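Local coordinates for NIPSNAP domain protein (PDB 5K9F), which is of unknown function but belongs to the NIPSNAP family of dimeric alpha-beta barrel proteins and binds oxamic acid in a pocket in the crystal, at residues M9-R14 / I60-F65; L42-G47 / G64-E69. All blocks are in the same frame, centred on the assembly; numbering follows the deposited sequence.

Contact 1: residues M9-R14 / I60-F65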
# COMPACT_ATOMS: atom_id res chain seq x y z
N MET A 9 -18.55 0.96 24.41
CA MET A 9 -18.78 1.81 23.25
C MET A 9 -18.07 1.24 22.01
O MET A 9 -16.97 0.69 22.09
CB MET A 9 -18.32 3.25 23.54
CG MET A 9 -18.56 4.23 22.38
SD MET A 9 -18.29 6.00 22.73
CE MET A 9 -16.50 6.10 22.88
N LEU A 10 -18.72 1.36 20.87
CA LEU A 10 -18.13 1.02 19.58
C LEU A 10 -17.77 2.32 18.87
O LEU A 10 -18.62 3.19 18.71
CB LEU A 10 -19.13 0.22 18.74
CG LEU A 10 -18.73 -0.15 17.33
CD1 LEU A 10 -17.65 -1.21 17.38
CD2 LEU A 10 -19.96 -0.64 16.56
N VAL A 11 -16.52 2.45 18.44
CA VAL A 11 -16.05 3.68 17.81
C VAL A 11 -15.79 3.43 16.34
O VAL A 11 -15.14 2.44 15.96
CB VAL A 11 -14.79 4.21 18.53
CG1 VAL A 11 -14.24 5.39 17.78
CG2 VAL A 11 -15.15 4.63 19.95
N GLU A 12 -16.32 4.30 15.49
CA GLU A 12 -16.07 4.22 14.06
C GLU A 12 -15.16 5.37 13.63
O GLU A 12 -15.44 6.53 13.96
CB GLU A 12 -17.37 4.27 13.27
CG GLU A 12 -17.11 4.25 11.76
CD GLU A 12 -18.38 4.32 10.93
OE1 GLU A 12 -19.45 4.59 11.51
OE2 GLU A 12 -18.30 4.12 9.69
N GLN A 13 -14.08 5.05 12.91
CA GLN A 13 -13.21 6.09 12.34
C GLN A 13 -13.36 6.04 10.83
O GLN A 13 -12.96 5.05 10.20
CB GLN A 13 -11.75 5.93 12.75
CG GLN A 13 -10.90 7.07 12.15
CD GLN A 13 -9.49 7.17 12.71
OE1 GLN A 13 -8.89 8.23 12.67
NE2 GLN A 13 -8.96 6.06 13.20
N ARG A 14 -13.92 7.10 10.25
CA ARG A 14 -14.15 7.17 8.81
C ARG A 14 -13.17 8.15 8.19
O ARG A 14 -12.88 9.20 8.77
CB ARG A 14 -15.57 7.65 8.48
CG ARG A 14 -16.64 6.74 8.92
CD ARG A 14 -17.99 7.39 8.70
NE ARG A 14 -18.42 7.46 7.30
CZ ARG A 14 -18.94 6.43 6.61
NH1 ARG A 14 -19.06 5.22 7.17
NH2 ARG A 14 -19.33 6.61 5.37
N ILE A 60 -11.32 13.22 8.46
CA ILE A 60 -11.32 12.05 9.33
C ILE A 60 -12.33 12.31 10.44
O ILE A 60 -12.26 13.34 11.11
CB ILE A 60 -9.92 11.80 9.90
CG1 ILE A 60 -8.95 11.46 8.76
CG2 ILE A 60 -9.95 10.68 10.92
CD1 ILE A 60 -7.51 11.46 9.23
N GLN A 61 -13.28 11.38 10.62
CA GLN A 61 -14.29 11.57 11.64
C GLN A 61 -14.38 10.35 12.54
O GLN A 61 -14.24 9.22 12.09
CB GLN A 61 -15.67 11.89 11.03
CG GLN A 61 -16.13 10.96 9.96
CD GLN A 61 -17.25 11.56 9.15
OE1 GLN A 61 -18.42 11.42 9.49
NE2 GLN A 61 -16.90 12.24 8.06
N LEU A 62 -14.60 10.60 13.83
CA LEU A 62 -14.80 9.53 14.79
C LEU A 62 -16.18 9.69 15.41
O LEU A 62 -16.54 10.77 15.86
CB LEU A 62 -13.72 9.54 15.89
CG LEU A 62 -12.36 9.02 15.41
CD1 LEU A 62 -11.55 10.13 14.76
CD2 LEU A 62 -11.60 8.39 16.56
N TRP A 63 -16.93 8.59 15.42
CA TRP A 63 -18.28 8.54 15.98
C TRP A 63 -18.36 7.42 17.00
O TRP A 63 -17.80 6.34 16.80
CB TRP A 63 -19.33 8.28 14.88
CG TRP A 63 -19.42 9.36 13.86
CD1 TRP A 63 -18.74 9.44 12.68
CD2 TRP A 63 -20.24 10.53 13.93
NE1 TRP A 63 -19.10 10.59 12.01
CE2 TRP A 63 -20.01 11.28 12.76
CE3 TRP A 63 -21.15 11.02 14.88
CZ2 TRP A 63 -20.66 12.48 12.50
CZ3 TRP A 63 -21.80 12.22 14.62
CH2 TRP A 63 -21.54 12.94 13.45
N GLY A 64 -19.07 7.67 18.11
CA GLY A 64 -19.26 6.67 19.15
C GLY A 64 -20.69 6.14 19.14
O GLY A 64 -21.65 6.92 19.10
N PHE A 65 -20.82 4.82 19.22
CA PHE A 65 -22.12 4.15 19.20
C PHE A 65 -22.25 3.20 20.38
O PHE A 65 -21.27 2.59 20.82
CB PHE A 65 -22.32 3.37 17.90
CG PHE A 65 -22.32 4.24 16.68
CD1 PHE A 65 -23.45 4.95 16.32
CD2 PHE A 65 -21.19 4.31 15.87
CE1 PHE A 65 -23.46 5.75 15.17
CE2 PHE A 65 -21.19 5.11 14.73
CZ PHE A 65 -22.32 5.82 14.38
O HOH W 1 -14.55 11.23 6.90
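Arg14 and Gln61 lie side by side and point the same way from a hydrogen-bonded pair of two antiparallel strands, with Arg14 CB 3.7 Å from Gln61 CG. Their flat ends are turned 71° apart, and each bonds along its own strand. Arg14 NH1 donates a hydrogen bond of 2.9 Å to Glu12 OE2, part of a salt bridge, in the guanidinium plane and on the syn side but 27° out of the carboxylate plane. Gln61 OE1 offers a lone pair to Trp63 NE1 at 2.7 Å, in the indole plane; a water accepts a hydrogen bond from Gln61 NE2. In Glu12, chi1 (177°) sets CG anti to the backbone N and the chain beyond is extended; OE1 lies 3.7 Å from Phe65 CE2. The buried carboxylate does not lack partners, since Arg71 and Thr100 also bind it. On the other face Gln13 runs alongside Leu62, in one of its two conformers, and Gln13 OE1 touches Ile60 CG2 at 3.2 Å; the amide pairs with Gln13 of the second subunit. Val11 packs against the same conformer, and beyond them Met9 SD rests 3.8 Å from Gly64 CA, where glycine leaves room for sulfur. Six backbone bonds join Leu10, Glu12 and Arg14 to Phe65, Trp63 and Gln61. These are the two inner strands of a four-stranded antiparallel sheet: strand 95-105 flanks 10-14, and strand 45-51 flanks 60-65. Helices 35-42 and 68-79 cover the face of Trp63 and Phe65, while the second subunit packs on that of Val11 and Leu62.

Contact 2: residues L42-G47 / G64-E69; sequences LGRLLG and GFDSFE
Gly64 lies against Arg44 and Leu46 beside strand 45-51, outermost in the four-stranded antiparallel sheet of this chain, next to a classic beta bulge in which Leu46 and Gly47 both face Leu62. The tight part centres on Gly64. Its N-H gives a nearly straight bond to Arg44 O, 2.9 Å long, while Leu46 CD1 comes within 3.7 Å of Gly64 N. A side chain here would run into Arg44 NE and crowd that methyl, so glycine suits the place. In Arg44, chi1 (-173°) sets CG anti to the backbone N and the bend at chi3 turns NE back. Gly64 O sits over one face of the guanidinium, 3.4 Å above the plane and offset toward the rim. On the inner side Leu42, at the end of helix 35-42, brings CB to 4.2 Å from Phe65 CE1; Trp63 and Arg74 also touch Leu42. Gly43 ends that helix with a positive phi of 108°, which a residue without CB takes up readily, and lets the chain turn into the strand.

Between the backbones the packing gives way to water. One molecule lies within hydrogen-bonding distance of both Leu42 O and Gly64 O; another accepts from Arg44 N, lies 2.9 Å from Gly64 O and sits over a face of the Phe65 ring, offset toward its rim. The solvent side is looser still: exposed Asp66 meets the guanidinium at its edge, the two side chains crossing at about a right angle. The salt bridge remains a weak one, with Arg44 NH1 3.5 Å from Asp66 OD1.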
# COMPACT_ATOMS: atom_id res chain seq x y z
N LEU A 42 -26.82 10.36 14.28
CA LEU A 42 -25.82 9.40 14.74
C LEU A 42 -25.54 9.51 16.23
O LEU A 42 -25.18 8.51 16.86
CB LEU A 42 -24.52 9.58 13.95
CG LEU A 42 -24.63 9.31 12.45
CD1 LEU A 42 -23.26 9.35 11.77
CD2 LEU A 42 -25.33 7.99 12.16
N GLY A 43 -25.64 10.69 16.83
CA GLY A 43 -25.64 10.73 18.29
C GLY A 43 -24.44 11.26 19.06
O GLY A 43 -24.61 12.11 19.94
N ARG A 44 -23.23 10.76 18.79
CA ARG A 44 -22.03 11.16 19.52
C ARG A 44 -20.85 11.36 18.58
O ARG A 44 -20.15 10.40 18.24
CB ARG A 44 -21.71 10.11 20.58
CG ARG A 44 -20.57 10.47 21.53
CD ARG A 44 -20.71 9.69 22.85
NE ARG A 44 -20.76 8.24 22.66
CZ ARG A 44 -21.84 7.48 22.85
NH1 ARG A 44 -21.78 6.18 22.64
NH2 ARG A 44 -22.97 8.03 23.25
N LEU A 45 -20.61 12.62 18.18
CA LEU A 45 -19.40 12.96 17.43
C LEU A 45 -18.24 13.07 18.40
O LEU A 45 -18.31 13.84 19.37
CB LEU A 45 -19.60 14.27 16.67
CG LEU A 45 -18.39 14.80 15.87
CD1 LEU A 45 -18.02 13.81 14.78
CD2 LEU A 45 -18.71 16.16 15.27
N LEU A 46 -17.18 12.31 18.15
CA LEU A 46 -16.00 12.31 19.00
C LEU A 46 -14.86 13.16 18.46
O LEU A 46 -13.99 13.57 19.23
CB LEU A 46 -15.48 10.88 19.20
CG LEU A 46 -16.44 9.91 19.89
CD1 LEU A 46 -15.90 8.49 19.79
CD2 LEU A 46 -16.65 10.29 21.33
N GLY A 47 -14.86 13.42 17.15
CA GLY A 47 -13.82 14.21 16.53
C GLY A 47 -14.06 14.34 15.05
O GLY A 47 -14.58 13.42 14.41
N GLY A 64 -19.07 7.67 18.11
CA GLY A 64 -19.26 6.67 19.15
C GLY A 64 -20.69 6.14 19.14
O GLY A 64 -21.65 6.92 19.10
N PHE A 65 -20.82 4.82 19.22
CA PHE A 65 -22.12 4.15 19.20
C PHE A 65 -22.25 3.20 20.38
O PHE A 65 -21.27 2.59 20.82
CB PHE A 65 -22.32 3.37 17.90
CG PHE A 65 -22.32 4.24 16.68
CD1 PHE A 65 -23.45 4.95 16.32
CD2 PHE A 65 -21.19 4.31 15.87
CE1 PHE A 65 -23.46 5.75 15.17
CE2 PHE A 65 -21.19 5.11 14.73
CZ PHE A 65 -22.32 5.82 14.38
N ASP A 66 -23.48 3.09 20.89
CA ASP A 66 -23.74 2.15 21.98
C ASP A 66 -23.47 0.71 21.55
O ASP A 66 -23.06 -0.12 22.37
CB ASP A 66 -25.19 2.27 22.46
CG ASP A 66 -25.50 3.62 23.06
OD1 ASP A 66 -24.56 4.31 23.50
OD2 ASP A 66 -26.70 3.98 23.11
N SER A 67 -23.71 0.40 20.28
CA SER A 67 -23.57 -0.96 19.77
C SER A 67 -23.56 -0.90 18.26
O SER A 67 -23.95 0.10 17.65
CB SER A 67 -24.71 -1.86 20.25
OG SER A 67 -25.95 -1.43 19.71
N PHE A 68 -23.13 -2.00 17.65
CA PHE A 68 -23.22 -2.11 16.20
C PHE A 68 -24.68 -2.04 15.74
O PHE A 68 -24.99 -1.39 14.73
CB PHE A 68 -22.55 -3.41 15.74
CG PHE A 68 -22.40 -3.54 14.25
CD1 PHE A 68 -21.23 -3.18 13.64
CD2 PHE A 68 -23.43 -4.08 13.48
CE1 PHE A 68 -21.07 -3.32 12.26
CE2 PHE A 68 -23.27 -4.23 12.11
CZ PHE A 68 -22.10 -3.85 11.50
N GLU A 69 -25.58 -2.71 16.48
CA GLU A 69 -27.00 -2.67 16.14
C GLU A 69 -27.52 -1.24 16.11
O GLU A 69 -28.28 -0.86 15.21
CB GLU A 69 -27.80 -3.51 17.13
O HOH W 2 -24.37 7.41 19.16
O HOH W 3 -22.39 8.70 16.90

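Both contacts use strand 58-65 and share Gly64 and Phe65, but they occupy its two flanks. Contact 1 is the buried middle of the sheet, where regular backbone pairing runs the length of the segments and charged or amide ends are mostly paired with side chains of the same or neighbouring strands. Contact 2 is smaller and only partly buried, at the edge of this chain's sheet: one direct backbone bond, two waters and a weak salt bridge join the strand's end to the turn after helix 35-42. They meet through Leu62, whose backbone probably bonds Leu46 and Gly47; Met9 SD also packs 3.3 Å from Arg44 NE. Both also touch the second subunit.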